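Local coordinates for PAC2 family protein (Mycobacterium tuberculosis, PDB 2WAM) that is of unknown function but belongs to the PAC2 family, as a representative of a duplicated gene family in Actinobacteria, at residues A[74-79]-A[178-183]; A[174-179]-A[259-264]. All coordinates share one frame; numbering follows the deposited sequence.

Interaction 1 of 2, residues A[74-79]-A[178-183]; sequences GFSDAG and LGTVPM
Thr-180 takes part in all three hydrogen bonds of this contact, pointing from strand 174-183 into the loop 74-79. That loop follows strand 67-73, the parallel neighbour of strand 174-183 in the mixed sheet, and leads into helix 81-92, so the contact ties the loop after one strand to the adjacent parallel strand. Thr-180 CB lies 3.6 Å from the carbonyl O of Ala-78. From there the side chain divides, and its methyl CG2 lies alongside that same carbonyl. OG1 takes the other course: with chi1 at 76° it sits between the backbone N and the carbonyl carbon and reaches the loop backbone. Thr-180 OG1 donates to Ser-76 O at 2.8 Å, approaching from above the carbonyl plane, 67° out of it. Thr-180 OG1 also accepts from Ala-78 N at 2.9 Å, through a bent bond of 131° at the hydrogen. Ser-76 answers with its own hydroxyl, Ser-76 OG donating to Thr-180 O at 2.8 Å and likewise coming from above the plane. Beyond this polar cluster, Ala-78 CB rests 4.0 Å from Pro-182 CG. Within the loop, Gly-74 N bonds to the syn lone pair of Asp-77 OD2 at 2.8 Å, closing the loop on itself, while Gly-74 O receives a hydrogen bond from Arg-110 of a second subunit. Because Thr-180 OG1 both donates and accepts, its rotation is probably fixed by the loop backbone, and its buried hydroxyl has two partners.

Interaction 2 of 2, residues A[174-179]-A[259-264]; sequences QTIGLG and EQVAKT
The carbonyl O of Gln-260 is held twice by Thr-264, the helix residue that meets Gln-174 and Ile-176 of the strand. Thr-264 N donates to Gln-260 O at 3.0 Å in the regular helical hydrogen bond, and Thr-264 OG1 adds a weak bond to Gln-260 O at 3.5 Å. This use of the hydroxyl fits chi1 of -65°, which sets OG1 beside the backbone N and swings the methyl CG2 anti to that N, toward the strand. Thr-264 CG2 then lies 3.8 Å from Ile-176 CD1, the isoleucine and threonine side chains passing side by side and pointing opposite ways. The same methyl also meets the end of Gln-174, whose extended chain runs across the threonine. Gln-174 OE1 is 3.5 Å from Thr-264 CG2; it also approaches Thr-264 O, but both are acceptors and no hydrogen bond forms. The amide's polar anchor is instead NE2, bonded to Glu-233 OE2.

The setting is an alpha/beta fold in which helix 251-265 lies over a mixed sheet. The axes of the two segments come within 10.0 Å and run nearly antiparallel, at 166°, with the strand's parallel neighbours 67-73 and 234-242 on its two flanks. Both flanking strands also touch the helix, Val-69 against Val-261 and Phe-237 against Gln-260 and Thr-264.

One turn of helix before Thr-264, Val-261 is the other point of apposition. Val-261 CG1 faces Ile-176 CD1 at 4.2 Å, whereas Val-261 CG2 receives Leu-178 CD2 at 3.9 Å. Leu-178 lies roughly perpendicular to Val-261: although the CB of Leu-178 does not aim at the helix, its branched end turns inward so that CD2 touches the valine.

Strand 174-183 serves both contacts, interaction 2 along its first half and interaction 1 along its second, with centres about 15 Å apart and Leu-178 and Gly-179 belonging to both segments. Ile-176 CA and Thr-180 CA, the principal strand positions of the two, are 13.7 Å from each other. Their side chains alternate with those of Thr-175 and Val-181, placing helix 251-265 and loop 74-79 on the same face of the sheet. Leu-178 bridges the two environments, touching Val-261 and Ile-82 of helix 81-92. The chemistry changes along the strand, from mainly apolar contact at 174-178 to hydroxyl-mediated hydrogen bonding at 180.

Interaction 1 of 2, residues A[74-79]-A[178-183]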
ATOM      1  N   GLY A  74       9.638  13.454 -25.646  1.00 27.46           N
ATOM      2  CA  GLY A  74       9.527  14.480 -24.627  1.00 35.07           C
ATOM      3  C   GLY A  74      10.851  15.126 -24.260  1.00 36.52           C
ATOM      4  O   GLY A  74      10.875  16.195 -23.656  1.00 34.27           O
ATOM      5  N   PHE A  75      11.953  14.482 -24.633  1.00 31.57           N
ATOM      6  CA  PHE A  75      13.283  15.019 -24.381  1.00 32.56           C
ATOM      7  C   PHE A  75      13.736  15.905 -25.537  1.00 38.58           C
ATOM      8  O   PHE A  75      13.735  17.122 -25.435  1.00 49.23           O
ATOM      9  CB  PHE A  75      14.286  13.882 -24.162  1.00 41.14           C
ATOM     10  CG  PHE A  75      15.708  14.348 -23.986  1.00 41.40           C
ATOM     11  CD1 PHE A  75      16.744  13.702 -24.638  1.00 37.69           C
ATOM     12  CD2 PHE A  75      16.008  15.435 -23.174  1.00 35.50           C
ATOM     13  CE1 PHE A  75      18.043  14.124 -24.480  1.00 36.26           C
ATOM     14  CE2 PHE A  75      17.302  15.863 -23.016  1.00 35.46           C
ATOM     15  CZ  PHE A  75      18.323  15.210 -23.664  1.00 37.11           C
ATOM     16  N   SER A  76      14.131  15.275 -26.631  1.00 43.62           N
ATOM     17  CA  SER A  76      14.478  15.982 -27.848  1.00 44.90           C
ATOM     18  C   SER A  76      13.894  15.201 -29.007  1.00 39.45           C
ATOM     19  O   SER A  76      14.268  14.048 -29.225  1.00 39.61           O
ATOM     20  CB  SER A  76      15.993  16.072 -28.003  1.00 49.50           C
ATOM     21  OG  SER A  76      16.346  16.477 -29.312  1.00 45.04           O
ATOM     22  N   ASP A  77      12.984  15.836 -29.742  1.00 36.00           N
ATOM     23  CA  ASP A  77      12.200  15.167 -30.778  1.00 38.14           C
ATOM     24  C   ASP A  77      12.273  15.835 -32.147  1.00 40.27           C
ATOM     25  O   ASP A  77      11.256  15.981 -32.828  1.00 40.71           O
ATOM     26  CB  ASP A  77      10.747  15.072 -30.332  1.00 34.54           C
ATOM     27  CG  ASP A  77      10.585  14.180 -29.135  1.00 42.25           C
ATOM     28  OD1 ASP A  77      10.847  12.971 -29.289  1.00 41.12           O
ATOM     29  OD2 ASP A  77      10.227  14.685 -28.047  1.00 46.01           O
ATOM     30  N   ALA A  78      13.478  16.223 -32.549  1.00 29.49           N
ATOM     31  CA  ALA A  78      13.693  16.803 -33.861  1.00 33.82           C
ATOM     32  C   ALA A  78      13.293  15.812 -34.945  1.00 36.28           C
ATOM     33  O   ALA A  78      13.690  14.641 -34.907  1.00 32.23           O
ATOM     34  CB  ALA A  78      15.151  17.210 -34.027  1.00 33.95           C
ATOM     35  N   GLY A  79      12.514  16.301 -35.907  1.00 33.95           N
ATOM     36  CA  GLY A  79      12.018  15.490 -37.004  1.00 34.52           C
ATOM     37  C   GLY A  79      10.933  14.537 -36.543  1.00 34.61           C
ATOM     38  O   GLY A  79      10.467  13.701 -37.308  1.00 32.24           O
ATOM     39  N   LEU A 178      17.309   5.333 -28.695  1.00 26.15           N
ATOM     40  CA  LEU A 178      17.132   6.250 -29.807  1.00 28.19           C
ATOM     41  C   LEU A 178      17.107   7.710 -29.350  1.00 33.57           C
ATOM     42  O   LEU A 178      16.539   8.038 -28.306  1.00 26.11           O
ATOM     43  CB  LEU A 178      15.856   5.919 -30.573  1.00 32.22           C
ATOM     44  CG  LEU A 178      15.701   4.477 -31.050  1.00 32.02           C
ATOM     45  CD1 LEU A 178      14.583   4.382 -32.099  1.00 28.60           C
ATOM     46  CD2 LEU A 178      17.023   3.963 -31.588  1.00 22.80           C
ATOM     47  N   GLY A 179      17.736   8.573 -30.146  1.00 29.04           N
ATOM     48  CA  GLY A 179      17.746   9.998 -29.893  1.00 25.78           C
ATOM     49  C   GLY A 179      17.773  10.860 -31.149  1.00 41.45           C
ATOM     50  O   GLY A 179      18.106  10.402 -32.252  1.00 41.46           O
ATOM     51  N   THR A 180      17.397  12.123 -30.974  1.00 43.59           N
ATOM     52  CA  THR A 180      17.558  13.137 -32.004  1.00 49.31           C
ATOM     53  C   THR A 180      18.195  14.363 -31.374  1.00 56.33           C
ATOM     54  O   THR A 180      18.142  14.558 -30.154  1.00 58.84           O
ATOM     55  CB  THR A 180      16.212  13.632 -32.583  1.00 51.98           C
ATOM     56  OG1 THR A 180      15.592  14.527 -31.645  1.00 46.15           O
ATOM     57  CG2 THR A 180      15.267  12.491 -32.911  1.00 21.05           C
ATOM     58  N   VAL A 181      18.782  15.196 -32.221  1.00 48.58           N
ATOM     59  CA  VAL A 181      19.238  16.516 -31.822  1.00 42.86           C
ATOM     60  C   VAL A 181      19.231  17.364 -33.090  1.00 46.88           C
ATOM     61  O   VAL A 181      19.582  16.876 -34.163  1.00 49.54           O
ATOM     62  CB  VAL A 181      20.644  16.468 -31.162  1.00 41.03           C
ATOM     63  CG1 VAL A 181      21.670  15.859 -32.106  1.00 33.70           C
ATOM     64  CG2 VAL A 181      21.087  17.855 -30.719  1.00 50.75           C
ATOM     65  N   PRO A 182      18.776  18.616 -32.986  1.00 45.24           N
ATOM     66  CA  PRO A 182      18.841  19.505 -34.154  1.00 45.91           C
ATOM     67  C   PRO A 182      20.275  19.972 -34.341  1.00 43.38           C
ATOM     68  O   PRO A 182      20.933  20.235 -33.347  1.00 47.80           O
ATOM     69  CB  PRO A 182      17.950  20.690 -33.760  1.00 39.95           C
ATOM     70  CG  PRO A 182      17.217  20.251 -32.509  1.00 45.88           C
ATOM     71  CD  PRO A 182      18.090  19.239 -31.845  1.00 41.10           C
ATOM     72  N   MET A 183      20.751  20.044 -35.580  1.00 38.63           N
ATOM     73  CA  MET A 183      22.105  20.506 -35.857  1.00 45.32           C
ATOM     74  C   MET A 183      22.102  21.361 -37.110  1.00 51.89           C
ATOM     75  O   MET A 183      21.202  21.261 -37.950  1.00 38.84           O
ATOM     76  CB  MET A 183      23.067  19.328 -36.045  1.00 42.17           C
ATOM     77  CG  MET A 183      23.195  18.430 -34.827  1.00 44.27           C
ATOM     78  SD  MET A 183      24.152  19.175 -33.487  1.00 67.54           S
ATOM     79  CE  MET A 183      25.807  19.068 -34.160  1.00 60.34           C
TER

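Interaction 2 of 2, residues A[174-179]-A[259-264]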
ATOM      1  N   GLN A 174      21.330  -6.760 -24.869  1.00 33.57           N
ATOM      2  CA  GLN A 174      21.796  -5.501 -25.438  1.00 30.80           C
ATOM      3  C   GLN A 174      20.653  -4.490 -25.428  1.00 28.70           C
ATOM      4  O   GLN A 174      19.527  -4.817 -25.794  1.00 31.85           O
ATOM      5  CB  GLN A 174      22.275  -5.721 -26.868  1.00 26.78           C
ATOM      6  CG  GLN A 174      22.805  -4.484 -27.553  1.00 34.34           C
ATOM      7  CD  GLN A 174      23.301  -4.782 -28.964  1.00 46.02           C
ATOM      8  OE1 GLN A 174      22.512  -4.860 -29.905  1.00 49.14           O
ATOM      9  NE2 GLN A 174      24.614  -4.936 -29.115  1.00 42.45           N
ATOM     10  N   THR A 175      20.947  -3.269 -25.002  1.00 30.16           N
ATOM     11  CA  THR A 175      19.948  -2.219 -24.916  1.00 34.91           C
ATOM     12  C   THR A 175      20.331  -1.054 -25.815  1.00 40.55           C
ATOM     13  O   THR A 175      21.367  -0.430 -25.617  1.00 43.61           O
ATOM     14  CB  THR A 175      19.778  -1.725 -23.466  1.00 32.54           C
ATOM     15  OG1 THR A 175      19.378  -2.821 -22.641  1.00 33.83           O
ATOM     16  CG2 THR A 175      18.712  -0.643 -23.393  1.00 24.98           C
ATOM     17  N   ILE A 176      19.482  -0.777 -26.802  1.00 40.35           N
ATOM     18  CA  ILE A 176      19.742   0.250 -27.808  1.00 33.09           C
ATOM     19  C   ILE A 176      18.791   1.437 -27.646  1.00 35.58           C
ATOM     20  O   ILE A 176      17.579   1.278 -27.761  1.00 34.57           O
ATOM     21  CB  ILE A 176      19.549  -0.306 -29.239  1.00 26.94           C
ATOM     22  CG1 ILE A 176      20.312  -1.610 -29.428  1.00 30.86           C
ATOM     23  CG2 ILE A 176      19.957   0.716 -30.283  1.00 26.91           C
ATOM     24  CD1 ILE A 176      20.242  -2.145 -30.823  1.00 25.68           C
ATOM     25  N   GLY A 177      19.347   2.624 -27.406  1.00 29.56           N
ATOM     26  CA  GLY A 177      18.543   3.822 -27.270  1.00 27.53           C
ATOM     27  C   GLY A 177      18.464   4.705 -28.509  1.00 33.13           C
ATOM     28  O   GLY A 177      19.423   4.833 -29.280  1.00 26.24           O
ATOM     29  N   LEU A 178      17.309   5.333 -28.695  1.00 26.15           N
ATOM     30  CA  LEU A 178      17.132   6.250 -29.807  1.00 28.19           C
ATOM     31  C   LEU A 178      17.107   7.710 -29.350  1.00 33.57           C
ATOM     32  O   LEU A 178      16.539   8.038 -28.306  1.00 26.11           O
ATOM     33  CB  LEU A 178      15.856   5.919 -30.573  1.00 32.22           C
ATOM     34  CG  LEU A 178      15.701   4.477 -31.050  1.00 32.02           C
ATOM     35  CD1 LEU A 178      14.583   4.382 -32.099  1.00 28.60           C
ATOM     36  CD2 LEU A 178      17.023   3.963 -31.588  1.00 22.80           C
ATOM     37  N   GLY A 179      17.736   8.573 -30.146  1.00 29.04           N
ATOM     38  CA  GLY A 179      17.746   9.998 -29.893  1.00 25.78           C
ATOM     39  C   GLY A 179      17.773  10.860 -31.149  1.00 41.45           C
ATOM     40  O   GLY A 179      18.106  10.402 -32.252  1.00 41.46           O
ATOM     41  N   GLU A 259      17.694   1.817 -39.396  1.00 31.76           N
ATOM     42  CA  GLU A 259      18.693   1.099 -40.175  1.00 36.94           C
ATOM     43  C   GLU A 259      19.851   0.751 -39.261  1.00 44.97           C
ATOM     44  O   GLU A 259      20.476  -0.301 -39.393  1.00 44.34           O
ATOM     45  CB  GLU A 259      19.162   1.934 -41.367  1.00 28.89           C
ATOM     46  CG  GLU A 259      18.183   1.905 -42.522  1.00 32.24           C
ATOM     47  CD  GLU A 259      18.542   2.874 -43.627  1.00 40.43           C
ATOM     48  OE1 GLU A 259      19.208   3.885 -43.337  1.00 35.88           O
ATOM     49  OE2 GLU A 259      18.145   2.627 -44.789  1.00 47.69           O
ATOM     50  N   GLN A 260      20.108   1.642 -38.310  1.00 42.36           N
ATOM     51  CA  GLN A 260      21.174   1.454 -37.344  1.00 30.44           C
ATOM     52  C   GLN A 260      20.831   0.370 -36.318  1.00 37.17           C
ATOM     53  O   GLN A 260      21.661  -0.490 -36.026  1.00 45.55           O
ATOM     54  CB  GLN A 260      21.489   2.783 -36.663  1.00 35.55           C
ATOM     55  CG  GLN A 260      22.833   2.816 -35.971  1.00 49.92           C
ATOM     56  CD  GLN A 260      23.948   2.337 -36.873  1.00 56.01           C
ATOM     57  OE1 GLN A 260      24.676   1.396 -36.531  1.00 45.03           O
ATOM     58  NE2 GLN A 260      24.080   2.970 -38.047  1.00 52.64           N
ATOM     59  N   VAL A 261      19.617   0.417 -35.768  1.00 30.72           N
ATOM     60  CA  VAL A 261      19.131  -0.637 -34.877  1.00 27.43           C
ATOM     61  C   VAL A 261      19.284  -1.982 -35.566  1.00 33.14           C
ATOM     62  O   VAL A 261      19.695  -2.953 -34.950  1.00 37.25           O
ATOM     63  CB  VAL A 261      17.626  -0.461 -34.517  1.00 31.13           C
ATOM     64  CG1 VAL A 261      17.127  -1.611 -33.645  1.00 21.59           C
ATOM     65  CG2 VAL A 261      17.386   0.856 -33.844  1.00 26.45           C
ATOM     66  N   ALA A 262      18.958  -2.033 -36.855  1.00 30.02           N
ATOM     67  CA  ALA A 262      19.054  -3.278 -37.611  1.00 32.84           C
ATOM     68  C   ALA A 262      20.480  -3.853 -37.651  1.00 30.98           C
ATOM     69  O   ALA A 262      20.660  -5.032 -37.369  1.00 31.29           O
ATOM     70  CB  ALA A 262      18.492  -3.110 -39.017  1.00 22.89           C
ATOM     71  N   LYS A 263      21.477  -3.035 -38.001  1.00 25.55           N
ATOM     72  CA  LYS A 263      22.876  -3.485 -37.991  1.00 35.79           C
ATOM     73  C   LYS A 263      23.326  -3.955 -36.602  1.00 38.18           C
ATOM     74  O   LYS A 263      23.821  -5.064 -36.439  1.00 45.09           O
ATOM     75  CB  LYS A 263      23.835  -2.380 -38.461  1.00 41.91           C
ATOM     76  CG  LYS A 263      23.554  -1.837 -39.841  1.00 56.46           C
ATOM     77  CD  LYS A 263      24.596  -0.812 -40.277  1.00 61.41           C
ATOM     78  CE  LYS A 263      24.150  -0.123 -41.569  1.00 70.94           C
ATOM     79  NZ  LYS A 263      25.221   0.701 -42.185  1.00 80.84           N
ATOM     80  N   THR A 264      23.156  -3.094 -35.609  1.00 38.68           N
ATOM     81  CA  THR A 264      23.646  -3.353 -34.265  1.00 32.01           C
ATOM     82  C   THR A 264      22.943  -4.534 -33.620  1.00 33.39           C
ATOM     83  O   THR A 264      23.575  -5.376 -32.986  1.00 42.67           O
ATOM     84  CB  THR A 264      23.496  -2.104 -33.387  1.00 34.88           C
ATOM     85  OG1 THR A 264      24.349  -1.064 -33.891  1.00 41.70           O
ATOM     86  CG2 THR A 264      23.870  -2.410 -31.951  1.00 30.75           C
TER